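Local atomic coordinates of rubber oxygenase (Streptomyces sp., PDB entry 5O1L), a protein that cleaves poly(cis-1,4-isoprene) of natural and synthetic rubber oxidatively, adding dioxygen across its double bonds with a b-type heme to give oligo-isoprenoids with keto and aldehyde ends. Residues T83-A88 and S186-A191; R106-A111 and A265-V270; A114-G119 and Y257-Q262; K124-Y129 and W245-N250; L234-M239 and A277-A282. All coordinates share one frame; numbering follows the deposited sequence.

Contact 1: T83-A88 and S186-A191; sequences TRNDQA and SMIVTA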
# COMPACT_ATOMS: atom_id res chain seq x y z
N THR A 83 -15.53 3.12 -13.98
CA THR A 83 -15.34 2.04 -13.00
C THR A 83 -14.57 0.85 -13.53
O THR A 83 -14.12 0.09 -12.70
CB THR A 83 -16.65 1.53 -12.43
OG1 THR A 83 -17.38 0.89 -13.48
CG2 THR A 83 -17.46 2.67 -11.86
N ARG A 84 -14.34 0.72 -14.80
CA ARG A 84 -13.70 -0.48 -15.32
C ARG A 84 -12.59 -0.11 -16.28
O ARG A 84 -12.60 0.92 -16.96
CB ARG A 84 -14.68 -1.35 -16.15
CG ARG A 84 -15.80 -2.15 -15.54
CD ARG A 84 -16.56 -2.84 -16.70
NE ARG A 84 -15.70 -3.66 -17.58
CZ ARG A 84 -16.16 -4.66 -18.33
NH1 ARG A 84 -17.47 -4.86 -18.42
NH2 ARG A 84 -15.31 -5.35 -19.09
N ASN A 85 -11.55 -0.96 -16.32
CA ASN A 85 -10.36 -0.70 -17.07
C ASN A 85 -10.57 -0.46 -18.58
O ASN A 85 -9.86 0.29 -19.14
CB ASN A 85 -9.37 -1.89 -16.90
CG ASN A 85 -8.74 -1.98 -15.53
OD1 ASN A 85 -8.70 -1.06 -14.75
ND2 ASN A 85 -8.17 -3.16 -15.28
N ASP A 86 -11.55 -1.15 -19.14
CA ASP A 86 -11.76 -1.03 -20.60
C ASP A 86 -12.78 0.06 -20.93
O ASP A 86 -13.10 0.19 -22.09
CB ASP A 86 -12.21 -2.37 -21.16
CG ASP A 86 -13.58 -2.80 -20.67
OD1 ASP A 86 -14.19 -2.13 -19.78
OD2 ASP A 86 -14.08 -3.90 -21.12
N GLN A 87 -13.26 0.83 -19.95
CA GLN A 87 -14.33 1.78 -20.23
C GLN A 87 -13.80 3.07 -20.78
O GLN A 87 -12.82 3.64 -20.32
CB GLN A 87 -15.04 2.05 -18.95
CG GLN A 87 -16.32 2.82 -19.02
CD GLN A 87 -16.85 3.06 -17.63
OE1 GLN A 87 -16.48 2.37 -16.59
NE2 GLN A 87 -17.75 4.09 -17.57
N ALA A 88 -14.55 3.69 -21.71
CA ALA A 88 -14.22 5.02 -22.18
C ALA A 88 -14.41 6.05 -21.04
O ALA A 88 -15.24 5.85 -20.17
CB ALA A 88 -15.12 5.39 -23.34
N SER A 186 -10.28 -3.27 -12.42
CA SER A 186 -10.38 -1.90 -12.10
C SER A 186 -9.08 -1.24 -11.57
O SER A 186 -9.09 -0.07 -11.20
CB SER A 186 -11.52 -1.65 -11.09
OG SER A 186 -11.27 -2.28 -9.89
N MET A 187 -7.94 -1.94 -11.62
CA MET A 187 -6.77 -1.30 -11.05
C MET A 187 -6.26 -0.16 -11.83
O MET A 187 -5.63 0.76 -11.24
CB MET A 187 -5.64 -2.33 -10.73
CG MET A 187 -4.46 -1.81 -9.93
SD MET A 187 -4.99 -1.26 -8.29
CE MET A 187 -4.07 0.25 -8.14
N ILE A 188 -6.45 -0.10 -13.14
CA ILE A 188 -6.03 1.11 -13.85
C ILE A 188 -6.86 2.32 -13.41
O ILE A 188 -6.33 3.38 -13.15
CB ILE A 188 -6.17 0.91 -15.34
CG1 ILE A 188 -5.23 -0.22 -15.80
CG2 ILE A 188 -5.88 2.25 -16.05
CD1 ILE A 188 -5.40 -0.65 -17.24
N VAL A 189 -8.16 2.10 -13.30
CA VAL A 189 -9.08 3.11 -12.78
C VAL A 189 -8.63 3.58 -11.40
O VAL A 189 -8.47 4.78 -11.19
CB VAL A 189 -10.49 2.61 -12.78
CG1 VAL A 189 -11.42 3.63 -12.19
CG2 VAL A 189 -10.88 2.20 -14.20
N THR A 190 -8.38 2.63 -10.49
CA THR A 190 -7.98 2.96 -9.13
C THR A 190 -6.67 3.69 -9.14
O THR A 190 -6.49 4.66 -8.43
CB THR A 190 -7.85 1.67 -8.32
OG1 THR A 190 -9.19 1.16 -8.22
CG2 THR A 190 -7.25 1.93 -6.93
N ALA A 191 -5.70 3.22 -9.94
CA ALA A 191 -4.42 3.90 -9.99
C ALA A 191 -4.49 5.32 -10.49
O ALA A 191 -3.85 6.24 -9.93
CB ALA A 191 -3.43 3.13 -10.85
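S186, the residue just before helix 187-204, meets the 83-88 loop first: its CB rests 3.5 Å from the carbonyl O of T83. M187 turns its side chain the other way, toward I175 and Y181, and comes within about 6 Å of the heme. At I188 the polar link forms. Its backbone N-H, one of those at the first turn of the helix, donates to OD1 of N85 over 2.9 Å; the bond is bent, 132° at the hydrogen, and the donor lies 34° out of the amide plane. The same OD1 sits 3.3 Å from I188 CB, so the amide is pressed against the isoleucine. V189 closes the contact with CG2, which stands beside its own backbone N and touches R84 O at 3.5 Å. N85 also uses the other end of its amide: ND2 donates to the carbonyls of A180 and L182, which fixes how the flat group is turned. A type I turn from R84 to Q87 shapes the loop, and Q87 OE1 receives the N-H groups of both T83 and R84. The loop, between helices 72-79 and 95-104, covers the start of helix 187-204, whose I188 and A191 pack on M267 of helix 251-267.

Contact 2: R106-A111 and A265-V270; sequences RMPSWA and AHMLGV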
# COMPACT_ATOMS: atom_id res chain seq x y z
N ARG A 106 -2.61 4.68 -19.67
CA ARG A 106 -1.83 3.78 -20.52
C ARG A 106 -0.89 2.91 -19.67
O ARG A 106 -0.16 3.43 -18.84
CB ARG A 106 -1.01 4.62 -21.47
CG ARG A 106 -1.88 5.33 -22.50
CD ARG A 106 -1.09 6.32 -23.31
NE ARG A 106 -0.02 5.65 -24.02
CZ ARG A 106 1.28 5.79 -23.78
NH1 ARG A 106 1.75 6.65 -22.85
NH2 ARG A 106 2.12 5.07 -24.51
N MET A 107 -0.93 1.64 -19.95
CA MET A 107 0.03 0.70 -19.33
C MET A 107 1.41 0.94 -19.85
O MET A 107 1.56 1.30 -21.03
CB MET A 107 -0.40 -0.70 -19.63
CG MET A 107 -1.70 -1.07 -18.97
SD MET A 107 -1.58 -1.35 -17.20
CE MET A 107 -0.90 -3.03 -17.22
N PRO A 108 2.44 0.69 -19.02
CA PRO A 108 3.78 0.86 -19.55
C PRO A 108 4.08 -0.19 -20.64
O PRO A 108 3.57 -1.32 -20.60
CB PRO A 108 4.65 0.61 -18.34
CG PRO A 108 3.86 -0.22 -17.44
CD PRO A 108 2.43 0.19 -17.65
N SER A 109 5.04 0.14 -21.50
CA SER A 109 5.43 -0.76 -22.57
C SER A 109 6.08 -2.09 -22.12
O SER A 109 6.01 -3.12 -22.79
CB SER A 109 6.50 -0.04 -23.47
OG SER A 109 7.63 0.33 -22.68
N TRP A 110 6.59 -2.07 -20.86
CA TRP A 110 7.22 -3.19 -20.28
C TRP A 110 6.30 -4.03 -19.42
O TRP A 110 6.74 -5.03 -18.86
CB TRP A 110 8.41 -2.71 -19.44
CG TRP A 110 8.19 -1.52 -18.55
CD1 TRP A 110 8.42 -0.24 -18.79
CD2 TRP A 110 7.66 -1.57 -17.20
NE1 TRP A 110 8.10 0.56 -17.72
CE2 TRP A 110 7.60 -0.27 -16.74
CE3 TRP A 110 7.24 -2.58 -16.36
CZ2 TRP A 110 7.20 0.04 -15.44
CZ3 TRP A 110 6.83 -2.22 -15.06
CH2 TRP A 110 6.80 -0.94 -14.66
N ALA A 111 5.02 -3.69 -19.37
CA ALA A 111 4.07 -4.57 -18.66
C ALA A 111 3.91 -5.87 -19.38
O ALA A 111 3.79 -5.91 -20.64
CB ALA A 111 2.75 -3.89 -18.55
N ALA A 265 3.26 0.71 -9.32
CA ALA A 265 4.01 1.93 -9.00
C ALA A 265 4.01 2.85 -10.19
O ALA A 265 3.77 4.05 -10.05
CB ALA A 265 5.42 1.58 -8.62
N HIS A 266 4.27 2.33 -11.39
CA HIS A 266 4.23 3.22 -12.61
C HIS A 266 2.86 3.80 -12.76
O HIS A 266 2.75 5.02 -13.01
CB HIS A 266 4.55 2.34 -13.81
CG HIS A 266 4.53 3.08 -15.10
ND1 HIS A 266 3.42 3.39 -15.87
CD2 HIS A 266 5.59 3.53 -15.77
CE1 HIS A 266 3.86 4.04 -16.97
NE2 HIS A 266 5.17 4.16 -16.90
N MET A 267 1.81 3.01 -12.60
CA MET A 267 0.44 3.55 -12.85
C MET A 267 0.05 4.52 -11.78
O MET A 267 -0.75 5.42 -12.03
CB MET A 267 -0.53 2.40 -12.90
CG MET A 267 -0.29 1.41 -14.02
SD MET A 267 -0.23 2.16 -15.66
CE MET A 267 -1.94 2.72 -15.91
N LEU A 268 0.64 4.47 -10.62
CA LEU A 268 0.41 5.50 -9.57
C LEU A 268 1.21 6.74 -9.80
O LEU A 268 1.07 7.72 -9.02
CB LEU A 268 0.75 4.93 -8.20
CG LEU A 268 -0.21 3.87 -7.74
CD1 LEU A 268 0.39 2.98 -6.60
CD2 LEU A 268 -1.50 4.49 -7.28
N GLY A 269 2.05 6.80 -10.84
CA GLY A 269 2.82 7.97 -11.11
C GLY A 269 4.25 7.98 -10.66
O GLY A 269 4.93 9.00 -10.81
N VAL A 270 4.79 6.84 -10.23
CA VAL A 270 6.20 6.74 -9.89
C VAL A 270 7.01 6.64 -11.20
O VAL A 270 6.69 5.82 -12.06
CB VAL A 270 6.52 5.59 -9.00
CG1 VAL A 270 8.03 5.64 -8.68
CG2 VAL A 270 5.67 5.69 -7.70
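P108 lies flat against H266, and this is the close-packed heart of the contact. CB of the proline stands over the centre of the imidazole, 3.8 Å from the ring centroid and 7° off its normal, a CH-pi contact. W110 turns the edge of its indole toward the face of H266, an offset edge-to-face pair with planes at 90° and CZ2 3.9 Å from H266 CD2. CG of H266 is anti to the backbone N (chi1 179°), which sets the base of the ring toward the loop. H266 ND1, buried by the contact, has no polar partner in the model. An alanine at H266 would probably strip the imidazole from beside the P108 ring, opening a gap there, and leave W110 CZ2 without the ring carbons it meets. The loop joining helices 95-104 and 113-125, with a type I turn from P108 to A111, packs here on the C-terminal end of helix 251-267, which G269 ends in a Schellman motif; L268, just before it, touches the heme. Sulfur dominates beside the rings: M267 SD is 3.4 Å from R106 O and 3.9 Å from P108 CD, and M107 SD approaches M267 SD at 4.1 Å, the two side chains crossing at about a right angle. Toward solvent the packing thins. The indole N-H of W110 is hydrogen-bonded to D272, while R106 is exposed and gives mainly its carbonyl.

Contact 3: A114-G119 and Y257-Q262; sequences AALDRG and YLHVWQ. With EDO (1,2-ethanediol), chain G.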
# COMPACT_ATOMS: atom_id res chain seq x y z
N ALA A 114 1.07 -11.83 -19.03
CA ALA A 114 1.14 -13.16 -18.45
C ALA A 114 1.65 -13.09 -16.99
O ALA A 114 1.14 -13.79 -16.10
CB ALA A 114 1.98 -14.07 -19.24
N ALA A 115 2.64 -12.24 -16.76
CA ALA A 115 3.17 -12.14 -15.42
C ALA A 115 2.19 -11.47 -14.50
O ALA A 115 2.07 -11.82 -13.33
CB ALA A 115 4.47 -11.35 -15.41
N LEU A 116 1.52 -10.45 -14.99
CA LEU A 116 0.49 -9.83 -14.18
C LEU A 116 -0.58 -10.84 -13.77
O LEU A 116 -1.03 -10.81 -12.65
CB LEU A 116 -0.10 -8.61 -14.88
CG LEU A 116 0.82 -7.42 -15.05
CD1 LEU A 116 0.11 -6.40 -15.97
CD2 LEU A 116 1.31 -6.84 -13.79
N ASP A 117 -0.99 -11.66 -14.70
CA ASP A 117 -2.00 -12.71 -14.41
C ASP A 117 -1.45 -13.67 -13.38
O ASP A 117 -2.18 -14.10 -12.43
CB ASP A 117 -2.35 -13.47 -15.67
CG ASP A 117 -3.16 -12.72 -16.68
OD1 ASP A 117 -3.68 -11.60 -16.44
OD2 ASP A 117 -3.34 -13.30 -17.81
N ARG A 118 -0.18 -14.08 -13.51
CA ARG A 118 0.41 -15.00 -12.58
C ARG A 118 0.50 -14.42 -11.19
O ARG A 118 0.29 -15.09 -10.19
CB ARG A 118 1.77 -15.47 -13.09
CG ARG A 118 2.41 -16.45 -12.18
CD ARG A 118 3.73 -17.01 -12.74
NE ARG A 118 4.02 -18.17 -11.98
CZ ARG A 118 4.55 -19.31 -12.42
NH1 ARG A 118 4.95 -19.41 -13.68
NH2 ARG A 118 4.74 -20.30 -11.57
N GLY A 119 0.87 -13.14 -11.11
CA GLY A 119 0.93 -12.49 -9.82
C GLY A 119 -0.38 -12.34 -9.13
O GLY A 119 -0.45 -12.47 -7.90
N TYR A 257 4.83 -11.47 -8.69
CA TYR A 257 4.39 -10.55 -7.64
C TYR A 257 5.15 -9.23 -7.71
O TYR A 257 4.54 -8.13 -7.65
CB TYR A 257 4.52 -11.20 -6.25
CG TYR A 257 4.09 -10.37 -5.08
CD1 TYR A 257 2.79 -10.31 -4.74
CD2 TYR A 257 4.97 -9.65 -4.33
CE1 TYR A 257 2.40 -9.56 -3.65
CE2 TYR A 257 4.59 -8.90 -3.23
CZ TYR A 257 3.28 -8.85 -2.92
OH TYR A 257 2.87 -8.04 -1.84
N LEU A 258 6.46 -9.24 -7.85
CA LEU A 258 7.21 -8.03 -8.05
C LEU A 258 6.71 -7.24 -9.25
O LEU A 258 6.53 -6.03 -9.17
CB LEU A 258 8.69 -8.35 -8.24
CG LEU A 258 9.60 -7.14 -8.54
CD1 LEU A 258 9.61 -6.12 -7.43
CD2 LEU A 258 11.00 -7.69 -8.74
N HIS A 259 6.46 -7.93 -10.33
CA HIS A 259 5.98 -7.28 -11.57
C HIS A 259 4.68 -6.56 -11.35
O HIS A 259 4.50 -5.43 -11.82
CB HIS A 259 5.93 -8.27 -12.71
CG HIS A 259 5.74 -7.65 -14.05
ND1 HIS A 259 6.70 -6.82 -14.59
CD2 HIS A 259 4.73 -7.67 -14.93
CE1 HIS A 259 6.25 -6.37 -15.77
NE2 HIS A 259 5.10 -6.89 -16.01
N VAL A 260 3.74 -7.20 -10.67
CA VAL A 260 2.48 -6.49 -10.33
C VAL A 260 2.78 -5.20 -9.61
O VAL A 260 2.17 -4.15 -9.92
CB VAL A 260 1.56 -7.40 -9.51
CG1 VAL A 260 0.38 -6.63 -8.94
CG2 VAL A 260 1.09 -8.60 -10.25
N TRP A 261 3.63 -5.21 -8.62
CA TRP A 261 3.99 -4.03 -7.85
C TRP A 261 4.77 -3.02 -8.64
O TRP A 261 4.62 -1.82 -8.45
CB TRP A 261 4.61 -4.41 -6.49
CG TRP A 261 3.58 -4.88 -5.56
CD1 TRP A 261 3.08 -6.12 -5.35
CD2 TRP A 261 2.79 -3.98 -4.73
NE1 TRP A 261 2.03 -6.05 -4.43
CE2 TRP A 261 1.89 -4.77 -4.01
CE3 TRP A 261 2.82 -2.63 -4.53
CZ2 TRP A 261 0.98 -4.21 -3.10
CZ3 TRP A 261 1.97 -2.08 -3.61
CH2 TRP A 261 1.03 -2.88 -2.94
N GLN A 262 5.59 -3.44 -9.59
CA GLN A 262 6.32 -2.51 -10.44
C GLN A 262 5.34 -1.76 -11.36
O GLN A 262 5.40 -0.54 -11.46
CB GLN A 262 7.37 -3.25 -11.28
CG GLN A 262 8.58 -3.84 -10.55
CD GLN A 262 9.35 -4.80 -11.41
OE1 GLN A 262 8.80 -5.54 -12.23
NE2 GLN A 262 10.67 -4.74 -11.20
C1 EDO G . 3.53 -11.63 -22.29
O1 EDO G . 2.21 -11.46 -21.74
C2 EDO G . 4.13 -12.98 -21.87
O2 EDO G . 5.53 -13.00 -22.13
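Two helices of this all-helical protein, 113-125 and 251-267, cross steeply here around a glycine, with axes 7.9 Å apart at closest approach and a crossing angle of -109°. G119 lets the backbones close up: its CA touches V260 CG2 at 3.9 Å and lies 4.2 Å from Y257 N, and a side-chain CB here would collide with that valine methyl. One turn earlier L116 reaches over with CD2, which meets V260 CA at 3.7 Å and H259 CD2 at the same distance. A115 brings its CB to H259 CD2, also 3.7 Å away, so one carbon of the imidazole is shared by two aliphatic neighbours. CG of H259 is anti to the backbone N (chi1 -168°), which sets it on the side of helix 113-125. NE2 of that ring is hydrogen-bonded to the backbone N of D112, and ND1 makes a weak bond to Q262 OE1. The Y257 side chain leaves its backbone away from helix 113-125, its hydroxyl bonded to that of Y134. A 1,2-ethanediol, probably from the crystallisation liquor, accepts from A114 N through O1 at 3.0 Å. No hydrogen bond joins the two segments, which meet by van der Waals contact alone; R118 adds a salt bridge to D253 of helix 251-267. Q262 and D112 engage the polar atoms of H259, leaving carbon CD2 for the apolar contact.

Contact 4: K124-Y129 and W245-N250; sequences KTKGIY and WGVRVN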
# COMPACT_ATOMS: atom_id res chain seq x y z
N LYS A 124 -4.06 -14.53 -4.86
CA LYS A 124 -5.27 -15.27 -4.47
C LYS A 124 -4.94 -16.55 -3.78
O LYS A 124 -5.45 -16.83 -2.70
CB LYS A 124 -6.10 -15.51 -5.72
CG LYS A 124 -7.37 -16.34 -5.50
CD LYS A 124 -8.55 -15.52 -4.95
CE LYS A 124 -9.82 -16.34 -5.25
NZ LYS A 124 -10.98 -16.00 -4.39
N THR A 125 -4.02 -17.35 -4.33
CA THR A 125 -3.63 -18.63 -3.70
C THR A 125 -3.14 -18.45 -2.31
O THR A 125 -3.41 -19.22 -1.42
CB THR A 125 -2.55 -19.28 -4.56
OG1 THR A 125 -3.10 -19.49 -5.88
CG2 THR A 125 -2.09 -20.59 -4.02
N LYS A 126 -2.38 -17.38 -2.10
CA LYS A 126 -1.77 -17.08 -0.80
C LYS A 126 -2.55 -16.01 -0.07
O LYS A 126 -2.03 -15.32 0.83
CB LYS A 126 -0.30 -16.66 -0.97
CG LYS A 126 0.53 -17.63 -1.77
CD LYS A 126 0.52 -19.03 -1.34
CE LYS A 126 1.54 -19.81 -2.14
NZ LYS A 126 1.40 -21.23 -1.84
N GLY A 127 -3.83 -15.88 -0.36
CA GLY A 127 -4.63 -14.73 0.07
C GLY A 127 -4.76 -14.50 1.54
O GLY A 127 -4.76 -13.36 1.97
N ILE A 128 -4.87 -15.54 2.35
CA ILE A 128 -4.92 -15.31 3.80
C ILE A 128 -3.65 -14.61 4.30
O ILE A 128 -3.69 -13.69 5.14
CB ILE A 128 -5.23 -16.59 4.59
CG1 ILE A 128 -5.50 -16.23 6.06
CG2 ILE A 128 -4.19 -17.62 4.43
CD1 ILE A 128 -5.92 -17.47 6.83
N TYR A 129 -2.50 -15.06 3.76
CA TYR A 129 -1.23 -14.50 4.19
C TYR A 129 -1.01 -13.11 3.68
O TYR A 129 -0.69 -12.20 4.45
CB TYR A 129 -0.04 -15.41 3.77
CG TYR A 129 -0.27 -16.85 4.17
CD1 TYR A 129 -0.42 -17.15 5.51
CD2 TYR A 129 -0.38 -17.85 3.21
CE1 TYR A 129 -0.75 -18.42 5.92
CE2 TYR A 129 -0.67 -19.13 3.59
CZ TYR A 129 -0.83 -19.40 4.97
OH TYR A 129 -1.18 -20.70 5.50
N TRP A 245 7.91 -17.05 6.85
CA TRP A 245 6.89 -17.98 7.38
C TRP A 245 6.87 -19.32 6.72
O TRP A 245 6.13 -20.19 7.21
CB TRP A 245 5.50 -17.34 7.24
CG TRP A 245 5.20 -16.18 8.12
CD1 TRP A 245 5.92 -15.74 9.16
CD2 TRP A 245 4.06 -15.37 8.05
NE1 TRP A 245 5.31 -14.67 9.72
CE2 TRP A 245 4.15 -14.42 9.08
CE3 TRP A 245 2.96 -15.32 7.21
CZ2 TRP A 245 3.13 -13.45 9.28
CZ3 TRP A 245 1.97 -14.37 7.40
CH2 TRP A 245 2.07 -13.47 8.46
N GLY A 246 7.60 -19.52 5.65
CA GLY A 246 7.58 -20.75 4.90
C GLY A 246 6.45 -20.91 3.96
O GLY A 246 6.15 -22.00 3.48
N VAL A 247 5.82 -19.82 3.58
CA VAL A 247 4.93 -19.91 2.48
C VAL A 247 5.72 -20.37 1.23
O VAL A 247 6.88 -19.88 1.04
CB VAL A 247 4.23 -18.53 2.23
CG1 VAL A 247 3.37 -18.57 0.97
CG2 VAL A 247 3.49 -18.09 3.46
N ARG A 248 5.12 -21.23 0.41
CA ARG A 248 5.83 -21.71 -0.79
C ARG A 248 5.75 -20.65 -1.88
O ARG A 248 4.70 -20.36 -2.44
CB ARG A 248 5.33 -23.06 -1.23
CG ARG A 248 5.56 -24.16 -0.18
CD ARG A 248 6.92 -24.22 0.62
NE ARG A 248 7.91 -24.94 -0.19
CZ ARG A 248 9.23 -24.96 0.01
NH1 ARG A 248 10.02 -25.60 -0.87
NH2 ARG A 248 9.78 -24.33 1.04
N VAL A 249 6.86 -19.94 -2.04
CA VAL A 249 7.01 -18.89 -3.04
C VAL A 249 8.11 -19.33 -4.00
O VAL A 249 9.28 -19.06 -3.68
CB VAL A 249 7.28 -17.54 -2.42
CG1 VAL A 249 7.21 -16.47 -3.54
CG2 VAL A 249 6.28 -17.19 -1.34
N ASN A 250 7.69 -19.89 -5.13
CA ASN A 250 8.67 -20.27 -6.10
C ASN A 250 9.17 -19.02 -6.84
O ASN A 250 8.58 -17.92 -6.73
CB ASN A 250 8.18 -21.35 -6.98
CG ASN A 250 6.98 -20.96 -7.85
OD1 ASN A 250 6.85 -19.83 -8.29
ND2 ASN A 250 6.11 -21.93 -8.17
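Aromatic and aliphatic packing sets V247 between Y129 and K126. Its CG2 lies over one face of the Y129 ring, 4.2 Å from the centroid and 23° off the normal, a CH-pi contact displaced toward the rim; I128 CG2 covers the opposite face. Y129 CD1 also meets W245 CZ3 at 4.1 Å, the two side chains passing at a slant. The other valine methyl, CG1, anti to the backbone N (chi1 175°), touches K126 CD at 3.7 Å. This joins the break between helices 113-125 and 127-142, where K126 is the N-cap residue of the second, to the link between helices 224-244 and 251-267. That link begins with G246, whose positive phi ends the preceding helix in a Schellman motif, and it runs on to N250, whose side chain caps helix 251-267 at D253 N. Near the lysine tip, carbon CE of K126 packs 3.2 Å from R248 O, while the charged NZ forms a salt bridge with E363, whose carboxylate also accepts from the backbone N of R248. An alanine at K126 would probably leave E363 without this charge partner and open a gap beside V247 CG1. Helix 345-362 lies behind, with W355 and V359 against Y129.

Contact 5: L234-M239 and A277-A282; sequences LATFVM and ATWDAA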
# COMPACT_ATOMS: atom_id res chain seq x y z
N LEU A 234 4.80 -2.30 1.72
CA LEU A 234 3.83 -3.17 1.09
C LEU A 234 4.52 -4.29 0.39
O LEU A 234 4.77 -5.32 1.03
CB LEU A 234 2.95 -2.35 0.10
CG LEU A 234 2.01 -1.40 0.83
CD1 LEU A 234 1.53 -0.27 -0.08
CD2 LEU A 234 0.82 -2.18 1.36
N ALA A 235 4.94 -4.15 -0.84
CA ALA A 235 5.55 -5.24 -1.63
C ALA A 235 6.73 -5.93 -0.95
O ALA A 235 6.75 -7.13 -0.78
CB ALA A 235 5.97 -4.72 -2.96
N THR A 236 7.74 -5.14 -0.61
CA THR A 236 8.98 -5.77 -0.15
C THR A 236 8.73 -6.44 1.20
O THR A 236 9.30 -7.52 1.47
CB THR A 236 10.07 -4.69 0.02
OG1 THR A 236 10.05 -3.96 -1.25
CG2 THR A 236 11.39 -5.28 0.15
N PHE A 237 7.98 -5.78 2.07
CA PHE A 237 7.65 -6.36 3.38
C PHE A 237 6.85 -7.64 3.26
O PHE A 237 7.19 -8.66 3.89
CB PHE A 237 6.80 -5.32 4.17
CG PHE A 237 6.17 -5.87 5.43
CD1 PHE A 237 6.90 -6.12 6.49
CD2 PHE A 237 4.81 -6.09 5.44
CE1 PHE A 237 6.26 -6.61 7.71
CE2 PHE A 237 4.17 -6.58 6.58
CZ PHE A 237 4.93 -6.82 7.68
N VAL A 238 5.81 -7.66 2.46
CA VAL A 238 4.98 -8.86 2.35
C VAL A 238 5.76 -10.00 1.83
O VAL A 238 5.62 -11.13 2.35
CB VAL A 238 3.73 -8.57 1.50
CG1 VAL A 238 2.96 -9.82 1.15
CG2 VAL A 238 2.87 -7.65 2.23
N MET A 239 6.57 -9.81 0.79
CA MET A 239 7.39 -10.93 0.26
C MET A 239 8.32 -11.43 1.33
O MET A 239 8.49 -12.67 1.47
CB MET A 239 8.11 -10.52 -1.02
CG MET A 239 8.90 -11.64 -1.63
SD MET A 239 7.89 -13.11 -2.03
CE MET A 239 6.76 -12.45 -3.27
N ALA A 277 14.22 -2.67 -10.19
CA ALA A 277 14.06 -3.65 -11.27
C ALA A 277 14.01 -5.12 -10.84
O ALA A 277 13.44 -5.94 -11.53
CB ALA A 277 15.19 -3.55 -12.34
N THR A 278 14.56 -5.38 -9.65
CA THR A 278 14.74 -6.71 -9.12
C THR A 278 14.48 -6.76 -7.64
O THR A 278 14.50 -5.74 -6.97
CB THR A 278 16.22 -7.18 -9.35
OG1 THR A 278 17.10 -6.34 -8.59
CG2 THR A 278 16.57 -7.20 -10.79
N TRP A 279 14.20 -8.00 -7.12
CA TRP A 279 14.12 -8.17 -5.70
C TRP A 279 15.38 -7.79 -4.95
O TRP A 279 15.29 -7.23 -3.91
CB TRP A 279 13.72 -9.55 -5.29
CG TRP A 279 12.27 -9.81 -5.38
CD1 TRP A 279 11.64 -10.69 -6.20
CD2 TRP A 279 11.25 -9.07 -4.71
NE1 TRP A 279 10.30 -10.63 -5.97
CE2 TRP A 279 10.02 -9.62 -5.08
CE3 TRP A 279 11.25 -8.01 -3.81
CZ2 TRP A 279 8.81 -9.10 -4.63
CZ3 TRP A 279 10.04 -7.51 -3.38
CH2 TRP A 279 8.85 -8.07 -3.80
N ASP A 280 16.52 -8.12 -5.52
CA ASP A 280 17.76 -7.72 -4.86
C ASP A 280 17.84 -6.21 -4.65
O ASP A 280 18.15 -5.74 -3.54
CB ASP A 280 18.98 -8.21 -5.64
CG ASP A 280 19.22 -9.70 -5.50
OD1 ASP A 280 18.70 -10.31 -4.56
OD2 ASP A 280 20.01 -10.21 -6.38
N ALA A 281 17.48 -5.45 -5.66
CA ALA A 281 17.47 -4.02 -5.56
C ALA A 281 16.46 -3.54 -4.53
O ALA A 281 16.71 -2.65 -3.71
CB ALA A 281 17.29 -3.36 -6.90
N ALA A 282 15.25 -4.13 -4.59
CA ALA A 282 14.21 -3.68 -3.68
C ALA A 282 14.56 -3.97 -2.22
O ALA A 282 14.32 -3.13 -1.37
CB ALA A 282 12.91 -4.38 -4.00
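W279 CG is anti to the carbonyl carbon (chi1 -80°) and M239 CG anti to the backbone N (chi1 -177°), and these settings bring the indole and the methionine together. M239 CG stands over one face of the six-membered ring, 4.2 Å from its centroid and 20° off the normal, shifted toward the rim, in a CH-pi contact. Its CB meets W279 CH2 at 3.8 Å. The sulfur lies obliquely, 5.5 Å from the same centroid, a Met-aromatic contact, and the two side chains cross at about a right angle. T236 occupies the ring's edge, its CA near the plane and 3.8 Å from CZ3, while the carbonyl O of A235 comes just as near to CH2. Here the first turn of helix 279-289 packs on helix 224-244, which has a wider pi-type turn at 234-236. T278 is the N-cap of the former: its OG1 accepts from A281 N at 3.1 Å. The indole N-H is satisfied by A254 O of helix 251-267, so W279 spans three helices. Farther along, A282 CB packs 4.0 Å from T236 OG1, whose hydroxyl is bonded to H232 ND1 on its own helix. Y257 packs on both M239 and W279.

Helix 251-267 ties much of the set together: contacts 2 and 3 both use it, about 12 Å apart between centres, and contact 5 joins the helices just before and after it in the chain. Contact 1 touches contact 2 where A191 and I188 meet M267 and M107, and its segments alternate with those of contact 2. Contact 4 is nested inside the loop closed by contact 3, which is nested inside that of contact 2; contact 5 follows contact 1 in series. Contacts 3 and 5 touch through Y257 and M239, contacts 4 and 5 through V249 and M239. Contacts 1 and 4, about 27 Å apart between centres, stand farthest from each other. Together they tie distant chain parts into one helical body, with L268 of contact 2 touching the heme.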